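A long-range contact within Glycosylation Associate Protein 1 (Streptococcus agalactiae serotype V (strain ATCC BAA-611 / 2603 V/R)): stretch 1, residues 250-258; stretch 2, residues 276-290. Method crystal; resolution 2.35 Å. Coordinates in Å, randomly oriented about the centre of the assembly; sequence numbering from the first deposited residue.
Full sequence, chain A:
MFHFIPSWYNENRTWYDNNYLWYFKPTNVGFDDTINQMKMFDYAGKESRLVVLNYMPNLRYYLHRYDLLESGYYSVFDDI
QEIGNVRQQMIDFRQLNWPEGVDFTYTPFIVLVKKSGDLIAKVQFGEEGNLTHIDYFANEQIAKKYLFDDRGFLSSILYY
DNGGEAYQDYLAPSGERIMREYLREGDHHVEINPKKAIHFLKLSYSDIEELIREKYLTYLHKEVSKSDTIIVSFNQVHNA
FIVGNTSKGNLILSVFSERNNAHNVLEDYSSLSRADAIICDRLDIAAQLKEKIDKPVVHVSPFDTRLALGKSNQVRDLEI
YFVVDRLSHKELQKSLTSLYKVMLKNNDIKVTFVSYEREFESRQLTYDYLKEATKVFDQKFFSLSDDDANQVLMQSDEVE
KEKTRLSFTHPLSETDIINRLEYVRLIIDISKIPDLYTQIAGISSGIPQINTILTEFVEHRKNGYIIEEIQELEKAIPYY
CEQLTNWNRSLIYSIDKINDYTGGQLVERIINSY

Stretch 1 250-258: NLILSVFSE
Stretch 2 (276-290) DAIICDRLDIAAQLK

Neighbouring parallel strands are laced by a ladder in which alternate residues of one strand supply both amide and carbonyl, and this contact is a compact example. Strand 250-255 lies beside strand 277-280, their N-to-C directions 21° apart and their axes approaching to 4.6 Å. Both are extended, phi/psi running from -86/154 at Asn250 to -157/158 at Ala277. The register pairs Ile252 with Ala277, Leu253 with Ile278, Ser254 with Ile279 and Val255 with Cys280, the CA-CA spacing closing from 4.9 to 4.6 Å. Leu253 N donates to Ala277 O (3.1 Å), Ile279 N to Leu253 O (2.9 Å) and Val255 N to Ile279 O (2.7 Å, nearly linear at 175°). A weak bond from Asp281 N to Val255 O (3.5 Å) follows. Beyond Cys280 the chain turns through Arg282, the N-cap, into a helix from Leu283 onward.

Aspartates secure both ends of the ladder. Asp276 (chi1 m) accepts Leu251 N at OD2 (2.8 Å) while its own N donates to Leu251 O (2.7 Å). Asp281 (chi1 p) receives Ser257 N at OD1 (3.0 Å) and Ser257 OG at OD2 (2.8 Å), so its carboxylate holds the turn after Val255; Ser257 is also p.

Alternation sorts the remaining side chains. Ile252, Ser254, Ala277 and Ile279 share one face, where Ile252 CG2 meets Ile279 CD1 at 3.7 Å, both isoleucines being m,t. Leu253 (m,t), Val255 (t), Ile278 (m,t) and Cys280 (p) occupy the other. There Val255 CB lies 3.8 Å from Cys280 CB, and Val255 CG1 reaches Ile285 CG2 (4.0 Å), packing the helix, with Ile285 also m,t, against the sheet. These apolar contacts help bury 715 Å² between the stretches.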

ATOM      1  N   ASN A 250     -14.305 -19.284 -14.433  1.00 41.63           N
ATOM      2  CA  ASN A 250     -14.497 -19.327 -12.991  1.00 44.22           C
ATOM      3  C   ASN A 250     -14.171 -17.986 -12.352  1.00 42.18           C
ATOM      4  O   ASN A 250     -13.353 -17.209 -12.854  1.00 39.59           O
ATOM      5  CB  ASN A 250     -13.637 -20.412 -12.357  1.00 42.24           C
ATOM      6  CG  ASN A 250     -14.094 -21.784 -12.743  1.00 47.26           C
ATOM      7  OD1 ASN A 250     -15.242 -22.144 -12.494  1.00 48.83           O
ATOM      8  ND2 ASN A 250     -13.227 -22.540 -13.411  1.00 45.50           N
ATOM      9  N   LEU A 251     -14.792 -17.744 -11.205  1.00 41.76           N
ATOM     10  CA  LEU A 251     -14.723 -16.443 -10.564  1.00 36.87           C
ATOM     11  C   LEU A 251     -14.521 -16.622  -9.070  1.00 34.43           C
ATOM     12  O   LEU A 251     -15.252 -17.389  -8.433  1.00 36.96           O
ATOM     13  CB  LEU A 251     -16.001 -15.642 -10.841  1.00 40.47           C
ATOM     14  CG  LEU A 251     -16.126 -14.277 -10.148  1.00 44.46           C
ATOM     15  CD1 LEU A 251     -15.027 -13.325 -10.600  1.00 40.00           C
ATOM     16  CD2 LEU A 251     -17.488 -13.687 -10.435  1.00 46.55           C
ATOM     17  N   ILE A 252     -13.538 -15.909  -8.522  1.00 30.12           N
ATOM     18  CA  ILE A 252     -13.329 -15.787  -7.081  1.00 34.85           C
ATOM     19  C   ILE A 252     -13.372 -14.305  -6.707  1.00 34.52           C
ATOM     20  O   ILE A 252     -12.654 -13.484  -7.297  1.00 33.33           O
ATOM     21  CB  ILE A 252     -11.995 -16.419  -6.633  1.00 33.70           C
ATOM     22  CG1 ILE A 252     -11.997 -17.930  -6.877  1.00 35.12           C
ATOM     23  CG2 ILE A 252     -11.726 -16.138  -5.156  1.00 31.63           C
ATOM     24  CD1 ILE A 252     -10.606 -18.514  -6.917  1.00 31.78           C
ATOM     25  N   LEU A 253     -14.209 -13.965  -5.734  1.00 30.98           N
ATOM     26  CA  LEU A 253     -14.292 -12.604  -5.221  1.00 32.94           C
ATOM     27  C   LEU A 253     -13.444 -12.488  -3.961  1.00 34.12           C
ATOM     28  O   LEU A 253     -13.571 -13.315  -3.052  1.00 35.84           O
ATOM     29  CB  LEU A 253     -15.738 -12.235  -4.904  1.00 34.86           C
ATOM     30  CG  LEU A 253     -16.637 -11.837  -6.062  1.00 42.42           C
ATOM     31  CD1 LEU A 253     -18.062 -11.566  -5.550  1.00 38.93           C
ATOM     32  CD2 LEU A 253     -16.059 -10.595  -6.737  1.00 39.20           C
ATOM     33  N   SER A 254     -12.606 -11.454  -3.885  1.00 33.40           N
ATOM     34  CA  SER A 254     -11.747 -11.240  -2.719  1.00 31.83           C
ATOM     35  C   SER A 254     -12.223 -10.011  -1.951  1.00 31.11           C
ATOM     36  O   SER A 254     -12.251  -8.902  -2.494  1.00 34.15           O
ATOM     37  CB  SER A 254     -10.278 -11.082  -3.121  1.00 31.45           C
ATOM     38  OG  SER A 254      -9.467 -10.871  -1.963  1.00 33.62           O
ATOM     39  N   VAL A 255     -12.583 -10.213  -0.692  1.00 32.22           N
ATOM     40  CA  VAL A 255     -13.089  -9.166   0.182  1.00 34.85           C
ATOM     41  C   VAL A 255     -11.977  -8.804   1.173  1.00 36.22           C
ATOM     42  O   VAL A 255     -11.452  -9.675   1.880  1.00 34.40           O
ATOM     43  CB  VAL A 255     -14.366  -9.627   0.907  1.00 37.40           C
ATOM     44  CG1 VAL A 255     -14.731  -8.675   2.061  1.00 37.03           C
ATOM     45  CG2 VAL A 255     -15.513  -9.768  -0.066  1.00 33.10           C
ATOM     46  N   PHE A 256     -11.621  -7.521   1.231  1.00 36.28           N
ATOM     47  CA  PHE A 256     -10.503  -7.044   2.042  1.00 34.58           C
ATOM     48  C   PHE A 256     -10.995  -5.914   2.934  1.00 33.29           C
ATOM     49  O   PHE A 256     -11.414  -4.860   2.438  1.00 33.64           O
ATOM     50  CB  PHE A 256      -9.355  -6.572   1.149  1.00 33.49           C
ATOM     51  CG  PHE A 256      -8.077  -6.318   1.897  1.00 36.19           C
ATOM     52  CD1 PHE A 256      -7.514  -7.312   2.693  1.00 36.72           C
ATOM     53  CD2 PHE A 256      -7.430  -5.088   1.800  1.00 34.55           C
ATOM     54  CE1 PHE A 256      -6.322  -7.088   3.374  1.00 36.32           C
ATOM     55  CE2 PHE A 256      -6.233  -4.847   2.493  1.00 36.18           C
ATOM     56  CZ  PHE A 256      -5.680  -5.849   3.278  1.00 34.30           C
ATOM     57  N   SER A 257     -10.936  -6.131   4.247  1.00 36.24           N
ATOM     58  CA  SER A 257     -11.605  -5.232   5.188  1.00 35.53           C
ATOM     59  C   SER A 257     -11.110  -3.782   5.089  1.00 37.04           C
ATOM     60  O   SER A 257     -11.890  -2.854   5.333  1.00 37.05           O
ATOM     61  CB  SER A 257     -11.427  -5.758   6.609  1.00 41.10           C
ATOM     62  OG  SER A 257     -10.048  -5.810   6.957  1.00 42.48           O
ATOM     63  N   GLU A 258      -9.834  -3.551   4.742  1.00 34.35           N
ATOM     64  CA  GLU A 258      -9.363  -2.169   4.642  1.00 35.52           C
ATOM     65  C   GLU A 258     -10.040  -1.424   3.491  1.00 35.94           C
ATOM     66  O   GLU A 258     -10.229  -0.211   3.572  1.00 35.29           O
ATOM     67  CB  GLU A 258      -7.845  -2.138   4.476  1.00 37.48           C
ATOM     68  CG  GLU A 258      -7.229  -0.736   4.334  1.00 48.51           C
ATOM     69  CD  GLU A 258      -5.786  -0.757   3.785  1.00 59.67           C
ATOM     70  OE1 GLU A 258      -4.868  -0.259   4.481  1.00 63.07           O
ATOM     71  OE2 GLU A 258      -5.567  -1.272   2.659  1.00 55.53           O
ATOM     72  N   ASP A 276     -17.718 -18.346  -7.750  1.00 36.25           N
ATOM     73  CA  ASP A 276     -17.526 -19.749  -7.407  1.00 39.05           C
ATOM     74  C   ASP A 276     -16.949 -19.917  -6.005  1.00 41.59           C
ATOM     75  O   ASP A 276     -17.181 -20.962  -5.382  1.00 45.68           O
ATOM     76  CB  ASP A 276     -16.631 -20.441  -8.447  1.00 40.01           C
ATOM     77  CG  ASP A 276     -17.246 -20.425  -9.846  1.00 42.48           C
ATOM     78  OD1 ASP A 276     -18.189 -21.210 -10.083  1.00 44.58           O
ATOM     79  OD2 ASP A 276     -16.808 -19.612 -10.698  1.00 40.24           O
ATOM     80  N   ALA A 277     -16.220 -18.918  -5.499  1.00 37.32           N
ATOM     81  CA  ALA A 277     -15.742 -18.904  -4.117  1.00 37.67           C
ATOM     82  C   ALA A 277     -15.462 -17.466  -3.700  1.00 37.71           C
ATOM     83  O   ALA A 277     -15.256 -16.581  -4.539  1.00 34.54           O
ATOM     84  CB  ALA A 277     -14.486 -19.765  -3.928  1.00 36.91           C
ATOM     85  N   ILE A 278     -15.472 -17.240  -2.385  1.00 36.94           N
ATOM     86  CA  ILE A 278     -15.181 -15.936  -1.809  1.00 33.73           C
ATOM     87  C   ILE A 278     -14.018 -16.089  -0.842  1.00 38.30           C
ATOM     88  O   ILE A 278     -13.988 -17.035  -0.049  1.00 41.48           O
ATOM     89  CB  ILE A 278     -16.408 -15.328  -1.108  1.00 35.75           C
ATOM     90  CG1 ILE A 278     -17.541 -15.116  -2.119  1.00 36.81           C
ATOM     91  CG2 ILE A 278     -16.042 -14.012  -0.455  1.00 30.48           C
ATOM     92  CD1 ILE A 278     -18.904 -15.068  -1.502  1.00 36.48           C
ATOM     93  N   ILE A 279     -13.053 -15.178  -0.938  1.00 35.64           N
ATOM     94  CA  ILE A 279     -11.939 -15.060  -0.002  1.00 38.09           C
ATOM     95  C   ILE A 279     -12.143 -13.807   0.834  1.00 39.28           C
ATOM     96  O   ILE A 279     -12.522 -12.755   0.296  1.00 38.85           O
ATOM     97  CB  ILE A 279     -10.582 -14.949  -0.725  1.00 36.50           C
ATOM     98  CG1 ILE A 279     -10.252 -16.193  -1.535  1.00 36.83           C
ATOM     99  CG2 ILE A 279      -9.465 -14.655   0.288  1.00 39.67           C
ATOM    100  CD1 ILE A 279      -9.134 -15.932  -2.531  1.00 36.65           C
ATOM    101  N   CYS A 280     -11.848 -13.887   2.130  1.00 33.60           N
ATOM    102  CA  CYS A 280     -11.630 -12.634   2.841  1.00 40.82           C
ATOM    103  C   CYS A 280     -10.562 -12.793   3.910  1.00 38.48           C
ATOM    104  O   CYS A 280     -10.190 -13.904   4.308  1.00 40.11           O
ATOM    105  CB  CYS A 280     -12.911 -12.072   3.462  1.00 42.66           C
ATOM    106  SG  CYS A 280     -13.769 -13.256   4.399  1.00 60.13           S
ATOM    107  N   ASP A 281     -10.064 -11.644   4.351  1.00 37.38           N
ATOM    108  CA  ASP A 281      -9.022 -11.578   5.361  1.00 38.75           C
ATOM    109  C   ASP A 281      -9.562 -11.670   6.787  1.00 41.44           C
ATOM    110  O   ASP A 281      -8.770 -11.820   7.722  1.00 43.87           O
ATOM    111  CB  ASP A 281      -8.220 -10.277   5.195  1.00 34.29           C
ATOM    112  CG  ASP A 281      -9.070  -9.030   5.383  1.00 37.38           C
ATOM    113  OD1 ASP A 281     -10.191  -8.965   4.841  1.00 39.67           O
ATOM    114  OD2 ASP A 281      -8.628  -8.102   6.091  1.00 40.84           O
ATOM    115  N   ARG A 282     -10.869 -11.596   6.998  1.00 40.01           N
ATOM    116  CA  ARG A 282     -11.358 -11.524   8.368  1.00 46.58           C
ATOM    117  C   ARG A 282     -12.385 -12.611   8.655  1.00 44.66           C
ATOM    118  O   ARG A 282     -13.223 -12.940   7.806  1.00 39.57           O
ATOM    119  CB  ARG A 282     -11.933 -10.142   8.661  1.00 43.13           C
ATOM    120  CG  ARG A 282     -10.844  -9.087   8.890  1.00 39.95           C
ATOM    121  CD  ARG A 282     -11.462  -7.826   9.421  1.00 42.89           C
ATOM    122  NE  ARG A 282     -12.132  -8.097  10.684  1.00 47.69           N
ATOM    123  CZ  ARG A 282     -11.590  -7.845  11.867  1.00 45.89           C
ATOM    124  NH1 ARG A 282     -10.388  -7.294  11.919  1.00 41.95           N
ATOM    125  NH2 ARG A 282     -12.246  -8.139  12.984  1.00 44.20           N
ATOM    126  N   LEU A 283     -12.305 -13.162   9.871  1.00 42.23           N
ATOM    127  CA  LEU A 283     -13.212 -14.234  10.271  1.00 42.80           C
ATOM    128  C   LEU A 283     -14.617 -13.711  10.543  1.00 43.71           C
ATOM    129  O   LEU A 283     -15.599 -14.369  10.178  1.00 45.85           O
ATOM    130  CB  LEU A 283     -12.661 -14.962  11.494  1.00 42.10           C
ATOM    131  CG  LEU A 283     -11.524 -15.945  11.219  1.00 44.69           C
ATOM    132  CD1 LEU A 283     -11.062 -16.594  12.508  1.00 46.95           C
ATOM    133  CD2 LEU A 283     -11.968 -16.999  10.245  1.00 46.13           C
ATOM    134  N   ASP A 284     -14.748 -12.532  11.165  1.00 41.02           N
ATOM    135  CA  ASP A 284     -16.089 -11.990  11.399  1.00 42.65           C
ATOM    136  C   ASP A 284     -16.803 -11.700  10.077  1.00 47.85           C
ATOM    137  O   ASP A 284     -17.963 -12.092   9.891  1.00 49.13           O
ATOM    138  CB  ASP A 284     -16.056 -10.741  12.305  1.00 39.93           C
ATOM    139  CG  ASP A 284     -14.967  -9.720  11.925  1.00 50.43           C
ATOM    140  OD1 ASP A 284     -14.291  -9.887  10.892  1.00 51.22           O
ATOM    141  OD2 ASP A 284     -14.788  -8.724  12.668  1.00 50.05           O
ATOM    142  N   ILE A 285     -16.119 -11.040   9.133  1.00 44.65           N
ATOM    143  CA  ILE A 285     -16.717 -10.819   7.817  1.00 43.05           C
ATOM    144  C   ILE A 285     -17.058 -12.153   7.167  1.00 44.89           C
ATOM    145  O   ILE A 285     -18.128 -12.315   6.565  1.00 45.89           O
ATOM    146  CB  ILE A 285     -15.778  -9.986   6.924  1.00 46.99           C
ATOM    147  CG1 ILE A 285     -15.656  -8.540   7.430  1.00 49.91           C
ATOM    148  CG2 ILE A 285     -16.267  -9.987   5.493  1.00 41.77           C
ATOM    149  CD1 ILE A 285     -15.107  -7.561   6.376  1.00 45.91           C
ATOM    150  N   ALA A 286     -16.151 -13.130   7.272  1.00 44.25           N
ATOM    151  CA  ALA A 286     -16.407 -14.435   6.675  1.00 46.58           C
ATOM    152  C   ALA A 286     -17.711 -15.009   7.189  1.00 49.89           C
ATOM    153  O   ALA A 286     -18.513 -15.546   6.411  1.00 51.37           O
ATOM    154  CB  ALA A 286     -15.258 -15.399   6.973  1.00 42.47           C
ATOM    155  N   ALA A 287     -17.945 -14.867   8.499  1.00 44.11           N
ATOM    156  CA  ALA A 287     -19.140 -15.398   9.136  1.00 42.96           C
ATOM    157  C   ALA A 287     -20.393 -14.698   8.631  1.00 47.98           C
ATOM    158  O   ALA A 287     -21.395 -15.354   8.314  1.00 51.69           O
ATOM    159  CB  ALA A 287     -19.023 -15.265  10.655  1.00 41.64           C
ATOM    160  N   GLN A 288     -20.367 -13.363   8.557  1.00 44.21           N
ATOM    161  CA  GLN A 288     -21.507 -12.666   7.964  1.00 48.74           C
ATOM    162  C   GLN A 288     -21.784 -13.161   6.554  1.00 48.52           C
ATOM    163  O   GLN A 288     -22.941 -13.397   6.188  1.00 50.35           O
ATOM    164  CB  GLN A 288     -21.278 -11.158   7.941  1.00 49.16           C
ATOM    165  CG  GLN A 288     -21.298 -10.454   9.290  1.00 49.48           C
ATOM    166  CD  GLN A 288     -20.999  -8.973   9.135  1.00 50.16           C
ATOM    167  OE1 GLN A 288     -19.841  -8.559   9.179  1.00 50.17           O
ATOM    168  NE2 GLN A 288     -22.041  -8.173   8.925  1.00 55.60           N
ATOM    169  N   LEU A 289     -20.736 -13.323   5.743  1.00 47.79           N
ATOM    170  CA  LEU A 289     -20.924 -13.810   4.381  1.00 48.40           C
ATOM    171  C   LEU A 289     -21.558 -15.196   4.378  1.00 49.05           C
ATOM    172  O   LEU A 289     -22.592 -15.415   3.739  1.00 51.46           O
ATOM    173  CB  LEU A 289     -19.588 -13.830   3.647  1.00 47.03           C
ATOM    174  CG  LEU A 289     -19.200 -12.479   3.060  1.00 47.88           C
ATOM    175  CD1 LEU A 289     -17.745 -12.499   2.647  1.00 43.60           C
ATOM    176  CD2 LEU A 289     -20.101 -12.166   1.878  1.00 48.54           C
ATOM    177  N   LYS A 290     -20.950 -16.143   5.099  1.00 50.61           N
ATOM    178  CA  LYS A 290     -21.502 -17.491   5.198  1.00 51.20           C
ATOM    179  C   LYS A 290     -22.939 -17.476   5.706  1.00 56.81           C
ATOM    180  O   LYS A 290     -23.749 -18.321   5.310  1.00 58.15           O
ATOM    181  CB  LYS A 290     -20.633 -18.341   6.127  1.00 48.57           C
ATOM    182  CG  LYS A 290     -19.363 -18.890   5.507  1.00 49.69           C
ATOM    183  CD  LYS A 290     -19.636 -20.090   4.582  1.00 58.91           C
ATOM    184  CE  LYS A 290     -18.411 -21.025   4.503  1.00 61.38           C
ATOM    185  NZ  LYS A 290     -18.480 -22.010   3.365  1.00 56.21           N
TER